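Local structure of hypothetical protein (Deinococcus radiodurans, 1U5K) at residues A[4-15]-A[50-61]; A[35-46]-A[67-75]. The protein is probably involved in DNA repair and in recombination by the RecF pathway, and carries a zinc ion bound by four cysteines. All coordinates share one frame; numbering follows the deposited sequence.

Contact 1 (A[4-15]-A[50-61]); sequences RTANRSGIVIRR and LNLFHHVGVQVY
Val12 lays its branched side chain against the turn Asn51-His54, its CB 3.3 Å from Asn51 O, while CG2 reaches Val56 CG2 at 4.2 Å. With CG1 anti to the backbone N (chi1 179°), one methyl follows the chain toward Leu52 and the other faces Val56, a good use of a beta-branched residue in a buried corner. The type II turn is tied to the same residue by its backbone: Phe53 N donates to Val12 O (2.8 Å), and Val12 N to His54 O. Beyond it the two strands run antiparallel, Ala6, Arg8 and Gly10 forming hydrogen-bonded pairs with Val60, Val58 and Val56. The three valines lie on one face; Val58 CG2 packs on Arg8 CB at 3.9 Å, and Gly10 adds no side chain there.

On the other face, His55 turns its ring toward the partner strand, CG lying trans to N across the CA-CB bond (chi1 -169°), and NE2 donates to Ser9 OG over 3.0 Å, the hydroxyl lying at the ring's edge and close to its plane. Ser9 OG also bonds Glu77, so a small hydroxyl suits a place between imidazole and carboxylate. Further along, the Thr5 methyl CG2 meets Gln59 CG at 3.5 Å. At the opposite end, beside the turn, the extended Arg15 sends NH1 to Leu50 O (3.2 Å) and to Ser47 O; Asn51 OD1 lies over one guanidinium face, its amide held by ND2 on Ser48 O.

The contact joins the two end strands of the N-terminal sheet. Strand 23-29 pairs with the other side of 5-17 and strand 69-78 with that of 55-61, while Ile11 packs on helix 110-125 and Phe53 on helix 86-102.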
loop_
_atom_site.group_PDB
_atom_site.type_symbol
_atom_site.label_atom_id
_atom_site.label_comp_id
_atom_site.label_asym_id
_atom_site.label_seq_id
_atom_site.Cartn_x
_atom_site.Cartn_y
_atom_site.Cartn_z
ATOM N N ARG A 4 6.203 4.797 34.998
ATOM C CA ARG A 4 6.252 5.083 33.564
ATOM C C ARG A 4 6.798 3.939 32.715
ATOM O O ARG A 4 6.913 4.047 31.492
ATOM C CB ARG A 4 7.178 6.268 33.310
ATOM C CG ARG A 4 6.579 7.588 33.714
ATOM C CD ARG A 4 7.362 8.787 33.226
ATOM N NE ARG A 4 7.081 9.938 34.080
ATOM C CZ ARG A 4 5.944 10.626 34.109
ATOM N NH1 ARG A 4 4.944 10.294 33.306
ATOM N NH2 ARG A 4 5.798 11.648 34.945
ATOM N N THR A 5 7.218 2.886 33.405
ATOM C CA THR A 5 7.759 1.685 32.792
ATOM C C THR A 5 6.704 0.606 32.974
ATOM O O THR A 5 6.056 0.554 34.013
ATOM C CB THR A 5 9.096 1.334 33.462
ATOM O OG1 THR A 5 10.063 2.342 33.133
ATOM C CG2 THR A 5 9.701 0.053 32.896
ATOM N N ALA A 6 6.554 -0.255 31.973
ATOM C CA ALA A 6 5.503 -1.265 31.938
ATOM C C ALA A 6 6.006 -2.500 31.192
ATOM O O ALA A 6 6.758 -2.391 30.226
ATOM C CB ALA A 6 4.274 -0.691 31.247
ATOM N N ASN A 7 5.589 -3.677 31.640
ATOM C CA ASN A 7 5.823 -4.910 30.911
ATOM C C ASN A 7 4.634 -5.171 29.987
ATOM O O ASN A 7 3.476 -4.963 30.359
ATOM C CB ASN A 7 6.032 -6.068 31.888
ATOM C CG ASN A 7 7.329 -5.938 32.673
ATOM O OD1 ASN A 7 8.394 -5.669 32.120
ATOM N ND2 ASN A 7 7.244 -6.147 33.977
ATOM N N ARG A 8 4.954 -5.545 28.752
ATOM C CA ARG A 8 3.958 -5.853 27.739
ATOM C C ARG A 8 4.393 -7.098 26.981
ATOM O O ARG A 8 5.566 -7.462 26.983
ATOM C CB ARG A 8 3.791 -4.658 26.804
ATOM C CG ARG A 8 3.053 -3.502 27.458
ATOM C CD ARG A 8 1.545 -3.703 27.367
ATOM N NE ARG A 8 1.117 -2.376 26.991
ATOM C CZ ARG A 8 0.376 -2.003 25.975
ATOM N NH1 ARG A 8 -0.267 -2.821 25.151
ATOM N NH2 ARG A 8 0.261 -0.694 25.865
ATOM N N SER A 9 3.443 -7.744 26.314
ATOM C CA SER A 9 3.705 -8.997 25.617
ATOM C C SER A 9 2.781 -9.107 24.401
ATOM O O SER A 9 1.568 -8.928 24.489
ATOM C CB SER A 9 3.478 -10.178 26.565
ATOM O OG SER A 9 3.887 -11.396 25.964
ATOM N N GLY A 10 3.363 -9.337 23.233
ATOM C CA GLY A 10 2.548 -9.515 22.050
ATOM C C GLY A 10 3.397 -9.819 20.842
ATOM O O GLY A 10 4.585 -10.106 20.956
ATOM N N ILE A 11 2.748 -9.702 19.689
ATOM C CA ILE A 11 3.272 -10.137 18.416
ATOM C C ILE A 11 3.628 -8.938 17.547
ATOM O O ILE A 11 2.798 -8.062 17.308
ATOM C CB ILE A 11 2.189 -10.992 17.733
ATOM C CG1 ILE A 11 1.969 -12.265 18.560
ATOM C CG2 ILE A 11 2.720 -11.403 16.372
ATOM C CD1 ILE A 11 0.795 -13.080 18.158
ATOM N N VAL A 12 4.838 -8.994 17.008
ATOM C CA VAL A 12 5.382 -7.966 16.141
ATOM C C VAL A 12 4.678 -8.095 14.808
ATOM O O VAL A 12 4.726 -9.149 14.189
ATOM C CB VAL A 12 6.891 -8.150 15.909
ATOM C CG1 VAL A 12 7.453 -7.091 14.988
ATOM C CG2 VAL A 12 7.625 -8.119 17.205
ATOM N N ILE A 13 3.996 -7.041 14.389
ATOM C CA ILE A 13 3.304 -7.003 13.107
ATOM C C ILE A 13 3.939 -6.094 12.052
ATOM O O ILE A 13 3.617 -6.203 10.867
ATOM C CB ILE A 13 1.806 -6.719 13.275
ATOM C CG1 ILE A 13 1.537 -5.340 13.875
ATOM C CG2 ILE A 13 1.178 -7.844 14.058
ATOM C CD1 ILE A 13 0.188 -4.751 13.538
ATOM N N ARG A 14 4.846 -5.218 12.474
ATOM C CA ARG A 14 5.579 -4.348 11.569
ATOM C C ARG A 14 6.903 -3.962 12.223
ATOM O O ARG A 14 6.948 -3.695 13.422
ATOM C CB ARG A 14 4.784 -3.087 11.204
ATOM C CG ARG A 14 5.187 -2.502 9.863
ATOM C CD ARG A 14 4.315 -1.345 9.341
ATOM N NE ARG A 14 2.915 -1.726 9.163
ATOM C CZ ARG A 14 1.934 -1.413 9.996
ATOM N NH1 ARG A 14 2.148 -0.654 11.065
ATOM N NH2 ARG A 14 0.702 -1.827 9.748
ATOM N N ARG A 15 7.950 -3.904 11.404
ATOM C CA ARG A 15 9.308 -3.530 11.806
ATOM C C ARG A 15 9.822 -2.520 10.789
ATOM O O ARG A 15 9.765 -2.775 9.586
ATOM C CB ARG A 15 10.184 -4.781 11.854
ATOM C CG ARG A 15 11.677 -4.551 11.891
ATOM C CD ARG A 15 12.485 -5.838 11.848
ATOM N NE ARG A 15 13.917 -5.544 11.770
ATOM C CZ ARG A 15 14.772 -5.720 12.763
ATOM N NH1 ARG A 15 14.356 -6.188 13.922
ATOM N NH2 ARG A 15 16.057 -5.438 12.601
ATOM N N LEU A 50 12.995 -8.687 17.741
ATOM C CA LEU A 50 11.895 -7.853 17.277
ATOM C C LEU A 50 11.574 -8.052 15.792
ATOM O O LEU A 50 11.537 -7.098 15.019
ATOM C CB LEU A 50 12.195 -6.393 17.610
ATOM C CG LEU A 50 12.199 -5.978 19.085
ATOM C CD1 LEU A 50 12.596 -4.512 19.176
ATOM C CD2 LEU A 50 10.870 -6.181 19.785
ATOM N N ASN A 51 11.410 -9.292 15.342
ATOM C CA ASN A 51 11.097 -9.514 13.936
ATOM C C ASN A 51 9.653 -9.946 13.747
ATOM O O ASN A 51 9.015 -10.398 14.694
ATOM C CB ASN A 51 12.049 -10.532 13.305
ATOM C CG ASN A 51 13.342 -9.889 12.851
ATOM O OD1 ASN A 51 13.409 -9.228 11.803
ATOM N ND2 ASN A 51 14.375 -10.070 13.665
ATOM N N LEU A 52 9.168 -9.794 12.521
ATOM C CA LEU A 52 7.768 -10.042 12.225
ATOM C C LEU A 52 7.350 -11.407 12.731
ATOM O O LEU A 52 8.064 -12.396 12.548
ATOM C CB LEU A 52 7.446 -9.989 10.733
ATOM C CG LEU A 52 7.103 -8.635 10.139
ATOM C CD1 LEU A 52 6.637 -8.782 8.699
ATOM C CD2 LEU A 52 6.063 -7.966 10.970
ATOM N N PHE A 53 6.189 -11.391 13.374
ATOM C CA PHE A 53 5.484 -12.596 13.767
ATOM C C PHE A 53 6.032 -13.223 15.048
ATOM O O PHE A 53 5.467 -14.184 15.553
ATOM C CB PHE A 53 5.349 -13.604 12.618
ATOM C CG PHE A 53 4.988 -12.983 11.285
ATOM C CD1 PHE A 53 5.699 -13.299 10.140
ATOM C CD2 PHE A 53 4.020 -12.003 11.187
ATOM C CE1 PHE A 53 5.402 -12.717 8.903
ATOM C CE2 PHE A 53 3.726 -11.412 9.976
ATOM C CZ PHE A 53 4.408 -11.755 8.827
ATOM N N HIS A 54 7.070 -12.651 15.638
ATOM C CA HIS A 54 7.544 -13.135 16.928
ATOM C C HIS A 54 6.623 -12.666 18.047
ATOM O O HIS A 54 6.138 -11.533 18.017
ATOM C CB HIS A 54 8.950 -12.599 17.190
ATOM C CG HIS A 54 10.031 -13.288 16.418
ATOM N ND1 HIS A 54 11.355 -12.927 16.539
ATOM C CD2 HIS A 54 10.005 -14.341 15.566
ATOM C CE1 HIS A 54 12.095 -13.712 15.775
ATOM N NE2 HIS A 54 11.304 -14.599 15.200
ATOM N N HIS A 55 6.356 -13.543 19.011
ATOM C CA HIS A 55 5.672 -13.171 20.250
ATOM C C HIS A 55 6.801 -12.779 21.195
ATOM O O HIS A 55 7.649 -13.613 21.517
ATOM C CB HIS A 55 4.830 -14.332 20.812
ATOM C CG HIS A 55 3.908 -13.954 21.931
ATOM N ND1 HIS A 55 2.639 -14.475 22.053
ATOM C CD2 HIS A 55 4.047 -13.079 22.956
ATOM C CE1 HIS A 55 2.044 -13.953 23.112
ATOM N NE2 HIS A 55 2.874 -13.088 23.670
ATOM N N VAL A 56 6.842 -11.506 21.580
ATOM C CA VAL A 56 7.881 -10.979 22.453
ATOM C C VAL A 56 7.317 -10.415 23.747
ATOM O O VAL A 56 6.179 -9.950 23.791
ATOM C CB VAL A 56 8.728 -9.914 21.753
ATOM C CG1 VAL A 56 9.390 -10.511 20.529
ATOM C CG2 VAL A 56 7.897 -8.676 21.400
ATOM N N GLY A 57 8.122 -10.487 24.803
ATOM C CA GLY A 57 7.916 -9.759 26.041
ATOM C C GLY A 57 8.856 -8.567 26.024
ATOM O O GLY A 57 10.034 -8.679 25.680
ATOM N N VAL A 58 8.309 -7.395 26.314
ATOM C CA VAL A 58 9.069 -6.158 26.251
ATOM C C VAL A 58 8.802 -5.336 27.501
ATOM O O VAL A 58 7.675 -5.266 27.986
ATOM C CB VAL A 58 8.707 -5.260 25.046
ATOM C CG1 VAL A 58 9.239 -5.853 23.751
ATOM C CG2 VAL A 58 7.216 -4.986 24.936
ATOM N N GLN A 59 9.863 -4.724 28.011
ATOM C CA GLN A 59 9.735 -3.662 28.991
ATOM C C GLN A 59 9.825 -2.340 28.246
ATOM O O GLN A 59 10.810 -2.045 27.581
ATOM C CB GLN A 59 10.837 -3.775 30.042
ATOM C CG GLN A 59 10.748 -2.734 31.138
ATOM C CD GLN A 59 11.738 -3.026 32.238
ATOM O OE1 GLN A 59 11.386 -3.702 33.203
ATOM N NE2 GLN A 59 12.978 -2.583 32.070
ATOM N N VAL A 60 8.796 -1.518 28.389
ATOM C CA VAL A 60 8.768 -0.250 27.673
ATOM C C VAL A 60 8.655 0.929 28.627
ATOM O O VAL A 60 7.984 0.853 29.661
ATOM C CB VAL A 60 7.608 -0.123 26.654
ATOM C CG1 VAL A 60 7.921 -0.933 25.417
ATOM C CG2 VAL A 60 6.277 -0.495 27.257
ATOM N N TYR A 61 9.281 2.026 28.221
ATOM C CA TYR A 61 9.261 3.273 28.978
ATOM C C TYR A 61 8.527 4.346 28.183
ATOM O O TYR A 61 8.914 4.637 27.057
ATOM C CB TYR A 61 10.703 3.724 29.211
ATOM C CG TYR A 61 10.836 5.117 29.777
ATOM C CD1 TYR A 61 10.634 5.346 31.136
ATOM C CD2 TYR A 61 11.212 6.190 28.977
ATOM C CE1 TYR A 61 10.789 6.620 31.680
ATOM C CE2 TYR A 61 11.349 7.461 29.500
ATOM C CZ TYR A 61 11.105 7.678 30.858
ATOM O OH TYR A 61 11.227 8.922 31.442
HETATM O O HOH W 1 0.609 -11.948 25.425
#

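Contact 2 (A[35-46]-A[67-75]); sequences KAIARGGVKGPL and DLASVKQAV
Ile37 O accepts the backbone N-H of Val71 at 2.9 Å and a weak, longer bond from a water. The Val71 N-H approaches from above the carbonyl plane, 37° out of it. The water also accepts from Arg39 N and donates to Val71 O (2.8 Å), carrying the pairing past the point where the strands part. In return Ile37 N donates to Ala69 O at 2.9 Å, so that Ile37 bonds on both sides of Ser70, the pattern of a parallel bridge. A second water fills the other end, donating to Lys35 O and accepting from Ala69 N. Strands 32-38 and 69-78 of the N-terminal sheet are thus paired, with 23-29 and 55-61 on their other sides.

The short side chains of Ala36 and Ala38 suit places beside the branched Val71: Ala36 CB lies 3.8 Å from Val71 CG2, and Ala38 CB comes within 4.1 Å of Val71 CB. Val71 CG1 faces Leu46 CD1, and Leu46, returning after the loop, lays CD2 alongside Ala74. At the solvent-facing end Lys35 CG comes 4.0 Å from Leu68 CD1, its long chain supplying methylenes while the amine lies further out. The Arg39 guanidinium has Ile37 CD1 over one face and Ser70 CB at its edge.

Resting on main-chain bonds and apolar packing, the join should depend little on charge, and the waters extend its polar link at both ends.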
loop_
_atom_site.group_PDB
_atom_site.type_symbol
_atom_site.label_atom_id
_atom_site.label_comp_id
_atom_site.label_asym_id
_atom_site.label_seq_id
_atom_site.Cartn_x
_atom_site.Cartn_y
_atom_site.Cartn_z
ATOM N N LYS A 35 2.925 0.750 19.703
ATOM C CA LYS A 35 4.039 1.217 18.890
ATOM C C LYS A 35 5.182 1.633 19.809
ATOM O O LYS A 35 4.968 2.308 20.810
ATOM C CB LYS A 35 3.600 2.375 17.993
ATOM C CG LYS A 35 4.587 2.717 16.880
ATOM C CD LYS A 35 3.921 3.420 15.699
ATOM C CE LYS A 35 4.940 4.077 14.775
ATOM N NZ LYS A 35 4.375 5.094 13.840
ATOM N N ALA A 36 6.392 1.189 19.495
ATOM C CA ALA A 36 7.565 1.494 20.295
ATOM C C ALA A 36 8.834 1.444 19.448
ATOM O O ALA A 36 8.856 0.851 18.372
ATOM C CB ALA A 36 7.686 0.508 21.433
ATOM N N ILE A 37 9.895 2.060 19.957
ATOM C CA ILE A 37 11.179 2.201 19.281
ATOM C C ILE A 37 12.285 1.582 20.129
ATOM O O ILE A 37 12.368 1.877 21.319
ATOM C CB ILE A 37 11.481 3.688 18.993
ATOM C CG1 ILE A 37 12.835 3.850 18.297
ATOM C CG2 ILE A 37 11.499 4.547 20.261
ATOM C CD1 ILE A 37 12.964 5.191 17.587
ATOM N N ALA A 38 13.100 0.715 19.537
ATOM C CA ALA A 38 14.315 0.210 20.156
ATOM C C ALA A 38 15.480 1.030 19.604
ATOM O O ALA A 38 15.877 0.880 18.443
ATOM C CB ALA A 38 14.492 -1.280 19.885
ATOM N N ARG A 39 15.982 1.950 20.422
ATOM C CA ARG A 39 17.010 2.889 19.982
ATOM C C ARG A 39 18.349 2.173 19.831
ATOM O O ARG A 39 18.648 1.227 20.562
ATOM C CB ARG A 39 17.091 4.109 20.899
ATOM C CG ARG A 39 15.936 5.067 20.668
ATOM C CD ARG A 39 15.578 5.920 21.876
ATOM N NE ARG A 39 14.271 6.570 21.774
ATOM C CZ ARG A 39 13.997 7.591 20.970
ATOM N NH1 ARG A 39 14.927 8.099 20.170
ATOM N NH2 ARG A 39 12.779 8.115 20.956
ATOM N N GLY A 40 19.099 2.591 18.813
ATOM C CA GLY A 40 20.276 1.885 18.345
ATOM C C GLY A 40 20.059 0.386 18.310
ATOM O O GLY A 40 20.987 -0.385 18.559
ATOM N N GLY A 41 18.836 -0.020 17.978
ATOM C CA GLY A 41 18.420 -1.403 18.104
ATOM C C GLY A 41 19.038 -2.380 17.121
ATOM O O GLY A 41 19.262 -3.538 17.470
ATOM N N VAL A 42 19.296 -1.943 15.891
ATOM C CA VAL A 42 19.829 -2.854 14.882
ATOM C C VAL A 42 21.198 -3.392 15.299
ATOM O O VAL A 42 21.489 -4.575 15.113
ATOM C CB VAL A 42 19.880 -2.221 13.475
ATOM C CG1 VAL A 42 20.970 -1.163 13.367
ATOM C CG2 VAL A 42 20.075 -3.303 12.421
ATOM N N LYS A 43 22.001 -2.526 15.911
ATOM C CA LYS A 43 23.343 -2.889 16.358
ATOM C C LYS A 43 23.424 -3.112 17.869
ATOM O O LYS A 43 24.265 -2.499 18.537
ATOM C CB LYS A 43 24.349 -1.822 15.914
ATOM N N GLY A 44 22.557 -3.973 18.403
ATOM C CA GLY A 44 22.688 -4.464 19.776
ATOM C C GLY A 44 21.956 -5.795 19.996
ATOM O O GLY A 44 21.745 -6.543 19.037
ATOM N N PRO A 45 21.574 -6.108 21.234
ATOM C CA PRO A 45 21.021 -7.421 21.575
ATOM C C PRO A 45 19.561 -7.686 21.186
ATOM O O PRO A 45 19.107 -8.829 21.265
ATOM C CB PRO A 45 21.214 -7.683 23.067
ATOM N N LEU A 46 18.837 -6.659 20.750
ATOM C CA LEU A 46 17.387 -6.725 20.572
ATOM C C LEU A 46 16.913 -6.928 19.135
ATOM O O LEU A 46 15.723 -7.156 18.911
ATOM C CB LEU A 46 16.737 -5.447 21.108
ATOM C CG LEU A 46 17.291 -4.870 22.414
ATOM C CD1 LEU A 46 16.561 -3.584 22.786
ATOM C CD2 LEU A 46 17.214 -5.890 23.550
ATOM N N ASP A 67 6.769 10.997 22.945
ATOM C CA ASP A 67 5.452 10.375 22.836
ATOM C C ASP A 67 5.477 8.920 22.365
ATOM O O ASP A 67 4.522 8.184 22.631
ATOM C CB ASP A 67 4.543 11.209 21.933
ATOM N N LEU A 68 6.525 8.495 21.664
ATOM C CA LEU A 68 6.725 7.079 21.351
ATOM C C LEU A 68 7.394 6.324 22.501
ATOM O O LEU A 68 8.462 6.710 22.964
ATOM C CB LEU A 68 7.574 6.901 20.088
ATOM C CG LEU A 68 7.113 5.867 19.059
ATOM C CD1 LEU A 68 5.672 6.141 18.637
ATOM C CD2 LEU A 68 8.019 5.888 17.846
ATOM N N ALA A 69 6.790 5.228 22.945
ATOM C CA ALA A 69 7.376 4.392 23.984
ATOM C C ALA A 69 8.683 3.787 23.488
ATOM O O ALA A 69 8.825 3.441 22.316
ATOM C CB ALA A 69 6.417 3.298 24.415
ATOM N N SER A 70 9.638 3.668 24.403
ATOM C CA SER A 70 10.963 3.188 24.060
ATOM C C SER A 70 11.130 1.798 24.668
ATOM O O SER A 70 10.654 1.558 25.769
ATOM C CB SER A 70 12.002 4.219 24.515
ATOM O OG SER A 70 12.845 3.662 25.499
ATOM N N VAL A 71 11.744 0.873 23.935
ATOM C CA VAL A 71 11.919 -0.508 24.371
ATOM C C VAL A 71 13.226 -0.586 25.146
ATOM O O VAL A 71 14.272 -0.207 24.627
ATOM C CB VAL A 71 12.013 -1.516 23.200
ATOM C CG1 VAL A 71 12.300 -2.920 23.713
ATOM C CG2 VAL A 71 10.747 -1.520 22.374
ATOM N N LYS A 72 13.153 -1.054 26.389
ATOM C CA LYS A 72 14.320 -1.138 27.259
ATOM C C LYS A 72 14.840 -2.573 27.264
ATOM O O LYS A 72 16.049 -2.800 27.290
ATOM C CB LYS A 72 13.976 -0.617 28.660
ATOM C CG LYS A 72 13.695 0.892 28.697
ATOM C CD LYS A 72 14.426 1.646 29.828
ATOM C CE LYS A 72 14.238 3.178 29.861
ATOM N NZ LYS A 72 14.077 3.885 31.187
ATOM N N GLN A 73 13.931 -3.542 27.260
ATOM C CA GLN A 73 14.302 -4.949 27.138
ATOM C C GLN A 73 13.300 -5.707 26.269
ATOM O O GLN A 73 12.129 -5.350 26.158
ATOM C CB GLN A 73 14.365 -5.621 28.509
ATOM C CG GLN A 73 15.484 -5.154 29.425
ATOM C CD GLN A 73 15.251 -5.587 30.859
ATOM O OE1 GLN A 73 14.580 -6.590 31.095
ATOM N NE2 GLN A 73 15.800 -4.845 31.815
ATOM N N ALA A 74 13.771 -6.785 25.658
ATOM C CA ALA A 74 12.916 -7.613 24.818
ATOM C C ALA A 74 13.372 -9.058 24.935
ATOM O O ALA A 74 14.563 -9.347 24.849
ATOM C CB ALA A 74 12.972 -7.136 23.376
ATOM N N VAL A 75 12.406 -9.946 25.135
ATOM C CA VAL A 75 12.659 -11.367 25.331
ATOM C C VAL A 75 11.747 -12.149 24.385
ATOM O O VAL A 75 10.530 -11.958 24.383
ATOM C CB VAL A 75 12.374 -11.714 26.807
ATOM C CG1 VAL A 75 12.110 -13.199 27.004
ATOM C CG2 VAL A 75 13.550 -11.252 27.666
HETATM O O HOH W 2 3.986 4.352 22.104
HETATM O O HOH W 3 15.219 1.992 23.171
#

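Contacts 1 and 2 belong to one five-stranded mixed sheet, in the N-terminal OB-fold region, and their centres lie about 9 Å apart. Their segments alternate along the chain: 4-15, 35-46, 50-61, then 67-75. Strands 55-61 and 69-78 are neighbours, joined by Gln59 O to Lys72 N (2.8 Å) and Gly57 O to Val75 N, probable hydrogen bonds. Contact 1 joins the first and last strands in the sheet order, whereas contact 2 is the parallel step inside the sheet, between 32-38 and 69-78. Both features are consistent with an OB fold, and both contacts lie away from the zinc site.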